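Long-range contacts in putative deoxyribonuclease yjjV (PDB 1ZZM), which probably hydrolyses ester bonds, as a TatD-type metal-dependent hydrolase that binds two divalent metal cations in each subunit: residues H11-P16 with A47-L52; D7-F12 with I37-E42. All blocks are in the same frame, centred on the assembly; numbering follows the deposited sequence.

How the interactions relate
Both interactions start from one stretch, the loop that leaves strand 5-7, and share His11 and Phe12. Along the chain follow the end of strand 33-39, used by interaction 2, and then helix 46-55, used by interaction 1. Their centres lie about 8 Å apart, and the two contacts touch, as where Val49 CG1 lies 3.4 Å from Val38 O. Interaction 2 sits nearer the centre of the chain, where the loop runs beside the neighbouring parallel strand; interaction 1 lies further out, where the same loop meets a helix. In this TIM-barrel fold two of the zinc ligands, His9 and His11, thus stand on a loop flanked by both the next strand and the helix after it.

Interaction 1. Residues H11-P16 with A47-L52; sequences HFDFPP and ARVLAL. With ZN (zinc ion), chain B.
Asp13 and Arg48 cross at about a right angle, their carboxylate and guanidinium planes 81° apart, and one carboxylate oxygen does the bonding. Arg48 NE gives Asp13 OD2 a hydrogen bond of 2.8 Å, meeting it on the anti side and a little out of the carboxylate plane, and this pair is a salt bridge. A second, weak bond of 3.2 Å runs from Arg48 NH2 to the same Asp13 OD2. A chi1 of 54° places Asp13 CG between its backbone N and carbonyl carbon, where Arg48 NE and Val49 CG2 both approach it, and Val49 CG2 packs against Asp13 OD2 at 3.5 Å.

Arg48 leaves the helix with its chain extended from CG to NE, which carries the guanidinium past Asp13 to Phe14. There the group stands nearly upright on the aromatic ring, the two planes 85° apart, and NH2 lies over the ring centre, 3.5 Å from Phe14 CE1. This is a cation-pi contact made through one nitrogen rather than a flat stack. The Asp13 carbonyl O covers a face of the same guanidinium. One helical turn further on, Leu52 CD1 packs against Asp13 CB at 3.8 Å and reaches the edge of the Phe12 ring, whose neighbours include Phe17 and helix 21-30.

His11 to Phe14 form a type I beta turn, closed by a bond from Phe14 N to His11 O. At its start, His11 NE2 binds zinc at 2.0 Å, in a site to which His9, Glu97 and Asp207 also belong. Phe14 in turn lines a pocket holding a polyethylene glycol fragment, probably from the crystallisation liquor.

One guanidinium thus meets a carboxylate oxygen at its edge, a carbonyl oxygen over a face and, through NH2, an aromatic face, so its positive charge is probably well compensated, and the turn next to the zinc ligand is tied to helix 46-55 by charge as well as by apolar contact.

Interaction 2. Residues D7-F12 with I37-E42; sequences DTHCHF and IVPATE. With ZN (zinc ion), chain B.
Ile37 lies against Asp7 and Thr8, its backbone bonded at both N and O to the loop 7-12. Its N donates to Asp7 O at 2.9 Å. Its O accepts from Cys10 N at 3.0 Å. The side chain can be followed outward over the Thr8 peptide. CB rests 3.6 Å from Thr8 O, and CG2 stays close to that same oxygen. CG1, beside the backbone N and anti to the carbonyl carbon (chi1 -65°), passes Thr8 CA, and the terminal CD1 lies 3.5 Å from Asp7 O, with Thr8 CA and CG2 beyond. An alanine here would probably leave a gap against Thr8 and Asp7 O where CG1, CG2 and CD1 had packed, while the two backbone bonds could remain.

Regular parallel pairing would bring His9 N to Ile37 O, but Cys10 N takes that place and His9 N turns back to Asp7 OD1 in an Asx turn, approaching from above the carboxylate plane; Asp7 OD2 is held by Thr206. The departure falls where strand 5-7 gives way to the His-X-His motif of the metallo-dependent hydrolases, His9 and His11, at the mouth of the barrel. His9 NE2 binds the zinc at 2.1 Å.

Pro39 CG lies over one face of the His9 ring, offset toward the rim and 3.7 Å from His9 CE1, a CH-pi contact, and is also near His11 CE1; His157 stacks with the His9 ring too. At the His11 ring, ND1 donates to a water in the ring plane at 2.8 Å, and that water donates to Pro39 O. Thr41 CG2 approaches His11 CE1 and ND1 obliquely. Further along the loop, Phe12 CB packs against Val38 CG2 at 3.8 Å, while Val38 also touches Val49 of helix 46-55.

Interaction 1. Residues H11-P16 with A47-L52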
ATOM      1  N   HIS A  11      -3.286  -7.085  -3.247  1.00 10.65           N
ATOM      2  CA  HIS A  11      -4.621  -7.553  -2.879  1.00  8.53           C
ATOM      3  C   HIS A  11      -4.663  -9.047  -3.175  1.00 13.64           C
ATOM      4  O   HIS A  11      -5.358  -9.522  -4.080  1.00 11.23           O
ATOM      5  CB  HIS A  11      -5.662  -6.784  -3.692  1.00 10.15           C
ATOM      6  CG  HIS A  11      -5.758  -5.341  -3.296  1.00  7.72           C
ATOM      7  ND1 HIS A  11      -6.415  -4.934  -2.160  1.00  9.98           N
ATOM      8  CD2 HIS A  11      -5.179  -4.231  -3.812  1.00 12.81           C
ATOM      9  CE1 HIS A  11      -6.234  -3.640  -1.979  1.00  8.55           C
ATOM     10  NE2 HIS A  11      -5.481  -3.189  -2.966  1.00 11.28           N
ATOM     11  N   PHE A  12      -3.909  -9.774  -2.375  1.00 10.72           N
ATOM     12  CA  PHE A  12      -3.739 -11.216  -2.539  1.00 12.35           C
ATOM     13  C   PHE A  12      -4.958 -12.088  -2.242  1.00 11.57           C
ATOM     14  O   PHE A  12      -4.904 -13.303  -2.459  1.00 14.21           O
ATOM     15  CB  PHE A  12      -2.583 -11.642  -1.651  1.00 11.71           C
ATOM     16  CG  PHE A  12      -1.899 -12.907  -2.090  1.00 13.15           C
ATOM     17  CD1 PHE A  12      -1.056 -12.904  -3.186  1.00 13.34           C
ATOM     18  CD2 PHE A  12      -2.077 -14.096  -1.371  1.00 14.14           C
ATOM     19  CE1 PHE A  12      -0.384 -14.073  -3.584  1.00 13.20           C
ATOM     20  CE2 PHE A  12      -1.413 -15.279  -1.754  1.00 14.23           C
ATOM     21  CZ  PHE A  12      -0.572 -15.269  -2.856  1.00 12.88           C
ATOM     22  N   ASP A  13      -6.039 -11.493  -1.739  1.00 11.36           N
ATOM     23  CA  ASP A  13      -7.258 -12.244  -1.444  1.00 10.95           C
ATOM     24  C   ASP A  13      -8.228 -12.203  -2.629  1.00 12.35           C
ATOM     25  O   ASP A  13      -9.315 -12.775  -2.574  1.00 13.54           O
ATOM     26  CB  ASP A  13      -7.957 -11.706  -0.181  1.00 10.32           C
ATOM     27  CG  ASP A  13      -8.238 -10.212  -0.242  1.00 13.52           C
ATOM     28  OD1 ASP A  13      -7.364  -9.439  -0.683  1.00 15.82           O
ATOM     29  OD2 ASP A  13      -9.342  -9.829   0.186  1.00 11.35           O
ATOM     30  N   PHE A  14      -7.837 -11.506  -3.684  1.00 11.13           N
ATOM     31  CA  PHE A  14      -8.657 -11.438  -4.898  1.00 11.79           C
ATOM     32  C   PHE A  14      -8.066 -12.323  -5.999  1.00 13.67           C
ATOM     33  O   PHE A  14      -6.920 -12.777  -5.905  1.00 10.65           O
ATOM     34  CB  PHE A  14      -8.680 -10.014  -5.451  1.00 12.50           C
ATOM     35  CG  PHE A  14      -9.562  -9.065  -4.692  1.00 12.78           C
ATOM     36  CD1 PHE A  14      -9.149  -8.515  -3.469  1.00 14.24           C
ATOM     37  CD2 PHE A  14     -10.819  -8.724  -5.193  1.00 16.44           C
ATOM     38  CE1 PHE A  14      -9.996  -7.633  -2.749  1.00 11.09           C
ATOM     39  CE2 PHE A  14     -11.660  -7.852  -4.491  1.00 17.59           C
ATOM     40  CZ  PHE A  14     -11.257  -7.304  -3.266  1.00 14.02           C
ATOM     41  N   PRO A  15      -8.828 -12.531  -7.096  1.00 15.28           N
ATOM     42  CA  PRO A  15      -8.365 -13.339  -8.236  1.00 15.61           C
ATOM     43  C   PRO A  15      -7.220 -12.551  -8.882  1.00 16.56           C
ATOM     44  O   PRO A  15      -7.255 -11.319  -8.912  1.00 15.91           O
ATOM     45  CB  PRO A  15      -9.589 -13.371  -9.178  1.00 16.36           C
ATOM     46  CG  PRO A  15     -10.771 -13.103  -8.267  1.00 16.80           C
ATOM     47  CD  PRO A  15     -10.215 -12.061  -7.298  1.00 17.03           C
ATOM     48  N   PRO A  16      -6.251 -13.225  -9.513  1.00 13.65           N
ATOM     49  CA  PRO A  16      -6.066 -14.663  -9.730  1.00 15.80           C
ATOM     50  C   PRO A  16      -5.396 -15.430  -8.591  1.00 16.59           C
ATOM     51  O   PRO A  16      -5.155 -16.637  -8.723  1.00 17.13           O
ATOM     52  CB  PRO A  16      -5.215 -14.688 -10.997  1.00 15.82           C
ATOM     53  CG  PRO A  16      -4.256 -13.571 -10.742  1.00 13.96           C
ATOM     54  CD  PRO A  16      -5.174 -12.456 -10.164  1.00 15.44           C
ATOM     55  N   ALA A  47     -12.149 -11.366   7.444  1.00 13.72           N
ATOM     56  CA  ALA A  47     -11.854 -12.742   7.785  1.00 15.10           C
ATOM     57  C   ALA A  47     -10.878 -13.401   6.831  1.00 14.94           C
ATOM     58  O   ALA A  47      -9.945 -14.039   7.271  1.00 13.96           O
ATOM     59  CB  ALA A  47     -13.151 -13.568   7.845  1.00 16.98           C
ATOM     60  N   ARG A  48     -11.096 -13.268   5.526  1.00 13.49           N
ATOM     61  CA  ARG A  48     -10.200 -13.902   4.576  1.00 13.91           C
ATOM     62  C   ARG A  48      -8.776 -13.293   4.547  1.00 15.32           C
ATOM     63  O   ARG A  48      -7.795 -13.995   4.270  1.00 12.89           O
ATOM     64  CB  ARG A  48     -10.844 -13.887   3.194  1.00 11.31           C
ATOM     65  CG  ARG A  48     -10.847 -12.554   2.458  1.00 11.44           C
ATOM     66  CD  ARG A  48     -11.693 -12.712   1.167  1.00 13.58           C
ATOM     67  NE  ARG A  48     -11.500 -11.589   0.250  1.00 13.25           N
ATOM     68  CZ  ARG A  48     -12.121 -11.471  -0.916  1.00 15.02           C
ATOM     69  NH1 ARG A  48     -12.992 -12.399  -1.311  1.00 13.24           N
ATOM     70  NH2 ARG A  48     -11.826 -10.463  -1.721  1.00 15.28           N
ATOM     71  N   VAL A  49      -8.663 -11.993   4.833  1.00 13.73           N
ATOM     72  CA  VAL A  49      -7.362 -11.349   4.856  1.00 12.88           C
ATOM     73  C   VAL A  49      -6.642 -11.798   6.136  1.00 13.75           C
ATOM     74  O   VAL A  49      -5.454 -12.123   6.102  1.00 11.77           O
ATOM     75  CB  VAL A  49      -7.509  -9.798   4.786  1.00 11.28           C
ATOM     76  CG1 VAL A  49      -6.141  -9.061   5.067  1.00  9.91           C
ATOM     77  CG2 VAL A  49      -7.988  -9.436   3.392  1.00  9.35           C
ATOM     78  N   LEU A  50      -7.371 -11.862   7.246  1.00 12.79           N
ATOM     79  CA  LEU A  50      -6.755 -12.309   8.496  1.00 13.40           C
ATOM     80  C   LEU A  50      -6.324 -13.765   8.345  1.00 15.16           C
ATOM     81  O   LEU A  50      -5.261 -14.145   8.830  1.00 16.04           O
ATOM     82  CB  LEU A  50      -7.723 -12.187   9.679  1.00 14.51           C
ATOM     83  CG  LEU A  50      -8.018 -10.765  10.208  1.00 19.61           C
ATOM     84  CD1 LEU A  50      -8.737 -10.874  11.548  1.00 20.67           C
ATOM     85  CD2 LEU A  50      -6.728  -9.985  10.431  1.00 18.87           C
ATOM     86  N   ALA A  51      -7.146 -14.583   7.686  1.00 13.37           N
ATOM     87  CA  ALA A  51      -6.794 -16.002   7.499  1.00 15.16           C
ATOM     88  C   ALA A  51      -5.520 -16.120   6.670  1.00 13.42           C
ATOM     89  O   ALA A  51      -4.678 -16.953   6.974  1.00 17.89           O
ATOM     90  CB  ALA A  51      -7.928 -16.770   6.811  1.00 14.72           C
ATOM     91  N   LEU A  52      -5.374 -15.298   5.633  1.00 10.97           N
ATOM     92  CA  LEU A  52      -4.162 -15.337   4.820  1.00 12.23           C
ATOM     93  C   LEU A  52      -2.952 -15.054   5.699  1.00 14.27           C
ATOM     94  O   LEU A  52      -1.950 -15.780   5.643  1.00 12.25           O
ATOM     95  CB  LEU A  52      -4.206 -14.273   3.698  1.00 12.89           C
ATOM     96  CG  LEU A  52      -5.061 -14.566   2.461  1.00 10.85           C
ATOM     97  CD1 LEU A  52      -4.995 -13.372   1.459  1.00 11.34           C
ATOM     98  CD2 LEU A  52      -4.492 -15.854   1.832  1.00 12.48           C
TER
HETATM   99 ZN    ZN B 401      -4.846  -1.295  -3.089  1.00 12.45          ZN
HETATM  100  O   HOH W   1      -5.925  -0.018  -4.230  1.00 10.79           O

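Interaction 2. Residues D7-F12 with I37-E42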
ATOM      1  N   ASP A   7       6.662  -6.820  -1.201  1.00 12.87           N
ATOM      2  CA  ASP A   7       5.601  -6.117  -1.912  1.00 12.34           C
ATOM      3  C   ASP A   7       4.727  -5.562  -0.792  1.00 12.32           C
ATOM      4  O   ASP A   7       3.954  -6.310  -0.161  1.00 10.88           O
ATOM      5  CB  ASP A   7       4.765  -7.073  -2.774  1.00 12.29           C
ATOM      6  CG  ASP A   7       3.702  -6.335  -3.616  1.00 14.25           C
ATOM      7  OD1 ASP A   7       3.438  -5.125  -3.381  1.00 12.18           O
ATOM      8  OD2 ASP A   7       3.143  -6.973  -4.532  1.00 12.07           O
ATOM      9  N   THR A   8       4.839  -4.267  -0.520  1.00 10.59           N
ATOM     10  CA  THR A   8       4.027  -3.674   0.545  1.00  8.59           C
ATOM     11  C   THR A   8       2.554  -3.421   0.219  1.00  8.62           C
ATOM     12  O   THR A   8       1.834  -2.829   1.025  1.00  8.99           O
ATOM     13  CB  THR A   8       4.631  -2.358   1.031  1.00  6.69           C
ATOM     14  OG1 THR A   8       4.661  -1.415  -0.056  1.00 11.10           O
ATOM     15  CG2 THR A   8       6.082  -2.614   1.537  1.00 11.74           C
ATOM     16  N   HIS A   9       2.066  -3.912  -0.923  1.00  9.92           N
ATOM     17  CA  HIS A   9       0.657  -3.645  -1.230  1.00  7.60           C
ATOM     18  C   HIS A   9       0.181  -4.604  -2.327  1.00 10.97           C
ATOM     19  O   HIS A   9       0.366  -4.349  -3.508  1.00 10.87           O
ATOM     20  CB  HIS A   9       0.528  -2.194  -1.722  1.00  8.66           C
ATOM     21  CG  HIS A   9      -0.880  -1.679  -1.747  1.00  7.03           C
ATOM     22  ND1 HIS A   9      -1.374  -0.807  -0.803  1.00  7.24           N
ATOM     23  CD2 HIS A   9      -1.891  -1.902  -2.624  1.00  7.25           C
ATOM     24  CE1 HIS A   9      -2.631  -0.515  -1.092  1.00 10.44           C
ATOM     25  NE2 HIS A   9      -2.966  -1.172  -2.191  1.00  5.37           N
ATOM     26  N   CYS A  10      -0.398  -5.725  -1.928  1.00 11.63           N
ATOM     27  CA  CYS A  10      -0.911  -6.674  -2.901  1.00 11.99           C
ATOM     28  C   CYS A  10      -2.248  -7.200  -2.409  1.00  8.67           C
ATOM     29  O   CYS A  10      -2.349  -7.707  -1.284  1.00 11.59           O
ATOM     30  CB  CYS A  10       0.079  -7.839  -3.087  1.00 11.03           C
ATOM     31  SG  CYS A  10      -0.556  -9.128  -4.244  1.00 16.16           S
ATOM     32  N   HIS A  11      -3.286  -7.085  -3.247  1.00 10.65           N
ATOM     33  CA  HIS A  11      -4.621  -7.553  -2.879  1.00  8.53           C
ATOM     34  C   HIS A  11      -4.663  -9.047  -3.175  1.00 13.64           C
ATOM     35  O   HIS A  11      -5.358  -9.522  -4.080  1.00 11.23           O
ATOM     36  CB  HIS A  11      -5.662  -6.784  -3.692  1.00 10.15           C
ATOM     37  CG  HIS A  11      -5.758  -5.341  -3.296  1.00  7.72           C
ATOM     38  ND1 HIS A  11      -6.415  -4.934  -2.160  1.00  9.98           N
ATOM     39  CD2 HIS A  11      -5.179  -4.231  -3.812  1.00 12.81           C
ATOM     40  CE1 HIS A  11      -6.234  -3.640  -1.979  1.00  8.55           C
ATOM     41  NE2 HIS A  11      -5.481  -3.189  -2.966  1.00 11.28           N
ATOM     42  N   PHE A  12      -3.909  -9.774  -2.375  1.00 10.72           N
ATOM     43  CA  PHE A  12      -3.739 -11.216  -2.539  1.00 12.35           C
ATOM     44  C   PHE A  12      -4.958 -12.088  -2.242  1.00 11.57           C
ATOM     45  O   PHE A  12      -4.904 -13.303  -2.459  1.00 14.21           O
ATOM     46  CB  PHE A  12      -2.583 -11.642  -1.651  1.00 11.71           C
ATOM     47  CG  PHE A  12      -1.899 -12.907  -2.090  1.00 13.15           C
ATOM     48  CD1 PHE A  12      -1.056 -12.904  -3.186  1.00 13.34           C
ATOM     49  CD2 PHE A  12      -2.077 -14.096  -1.371  1.00 14.14           C
ATOM     50  CE1 PHE A  12      -0.384 -14.073  -3.584  1.00 13.20           C
ATOM     51  CE2 PHE A  12      -1.413 -15.279  -1.754  1.00 14.23           C
ATOM     52  CZ  PHE A  12      -0.572 -15.269  -2.856  1.00 12.88           C
ATOM     53  N   ILE A  37       2.372  -7.621   1.915  1.00 11.09           N
ATOM     54  CA  ILE A  37       1.395  -7.038   2.837  1.00 10.07           C
ATOM     55  C   ILE A  37       0.072  -6.939   2.069  1.00  9.22           C
ATOM     56  O   ILE A  37       0.041  -6.367   0.948  1.00 10.17           O
ATOM     57  CB  ILE A  37       1.820  -5.625   3.283  1.00 13.95           C
ATOM     58  CG1 ILE A  37       3.121  -5.699   4.098  1.00 15.43           C
ATOM     59  CG2 ILE A  37       0.744  -4.995   4.142  1.00 13.54           C
ATOM     60  CD1 ILE A  37       4.303  -6.184   3.321  1.00 26.78           C
ATOM     61  N   VAL A  38      -0.980  -7.499   2.667  1.00  9.55           N
ATOM     62  CA  VAL A  38      -2.326  -7.582   2.076  1.00  9.94           C
ATOM     63  C   VAL A  38      -3.297  -6.640   2.778  1.00  9.84           C
ATOM     64  O   VAL A  38      -3.728  -6.900   3.897  1.00 10.47           O
ATOM     65  CB  VAL A  38      -2.895  -9.033   2.218  1.00  9.56           C
ATOM     66  CG1 VAL A  38      -4.228  -9.158   1.490  1.00 10.03           C
ATOM     67  CG2 VAL A  38      -1.877 -10.052   1.692  1.00  8.61           C
ATOM     68  N   PRO A  39      -3.632  -5.513   2.139  1.00 12.58           N
ATOM     69  CA  PRO A  39      -4.565  -4.582   2.779  1.00 10.85           C
ATOM     70  C   PRO A  39      -6.005  -4.931   2.433  1.00 11.69           C
ATOM     71  O   PRO A  39      -6.315  -5.228   1.265  1.00 12.06           O
ATOM     72  CB  PRO A  39      -4.131  -3.232   2.232  1.00 12.25           C
ATOM     73  CG  PRO A  39      -3.593  -3.539   0.876  1.00 12.31           C
ATOM     74  CD  PRO A  39      -3.052  -4.948   0.910  1.00 10.07           C
ATOM     75  N   ALA A  40      -6.896  -4.915   3.422  1.00 13.92           N
ATOM     76  CA  ALA A  40      -8.299  -5.265   3.120  1.00 12.90           C
ATOM     77  C   ALA A  40      -8.994  -4.097   2.438  1.00 14.00           C
ATOM     78  O   ALA A  40      -8.468  -2.977   2.423  1.00 13.46           O
ATOM     79  CB  ALA A  40      -9.033  -5.628   4.373  1.00 14.81           C
ATOM     80  N   THR A  41     -10.181  -4.364   1.883  1.00 11.11           N
ATOM     81  CA  THR A  41     -10.979  -3.351   1.190  1.00 10.75           C
ATOM     82  C   THR A  41     -12.320  -3.073   1.844  1.00 10.42           C
ATOM     83  O   THR A  41     -12.915  -2.010   1.645  1.00 11.73           O
ATOM     84  CB  THR A  41     -11.271  -3.789  -0.250  1.00 11.19           C
ATOM     85  OG1 THR A  41     -11.907  -5.088  -0.225  1.00 12.64           O
ATOM     86  CG2 THR A  41      -9.933  -3.857  -1.080  1.00 16.00           C
ATOM     87  N   GLU A  42     -12.795  -4.022   2.640  1.00 11.18           N
ATOM     88  CA  GLU A  42     -14.102  -3.890   3.272  1.00 11.84           C
ATOM     89  C   GLU A  42     -14.262  -4.935   4.344  1.00 10.35           C
ATOM     90  O   GLU A  42     -13.617  -5.978   4.283  1.00 13.00           O
ATOM     91  CB  GLU A  42     -15.229  -4.054   2.233  1.00  9.91           C
ATOM     92  CG  GLU A  42     -15.322  -5.470   1.631  1.00 15.63           C
ATOM     93  CD  GLU A  42     -16.517  -5.607   0.678  1.00 22.55           C
ATOM     94  OE1 GLU A  42     -17.680  -5.569   1.145  1.00 25.56           O
ATOM     95  OE2 GLU A  42     -16.283  -5.725  -0.536  1.00 24.20           O
TER
HETATM   96 ZN    ZN B 401      -4.846  -1.295  -3.089  1.00 12.45          ZN
HETATM   97  O   HOH W   2      -7.593  -6.857  -0.545  1.00 12.17           O
HETATM   98  O   HOH W   1      -5.925  -0.018  -4.230  1.00 10.79           O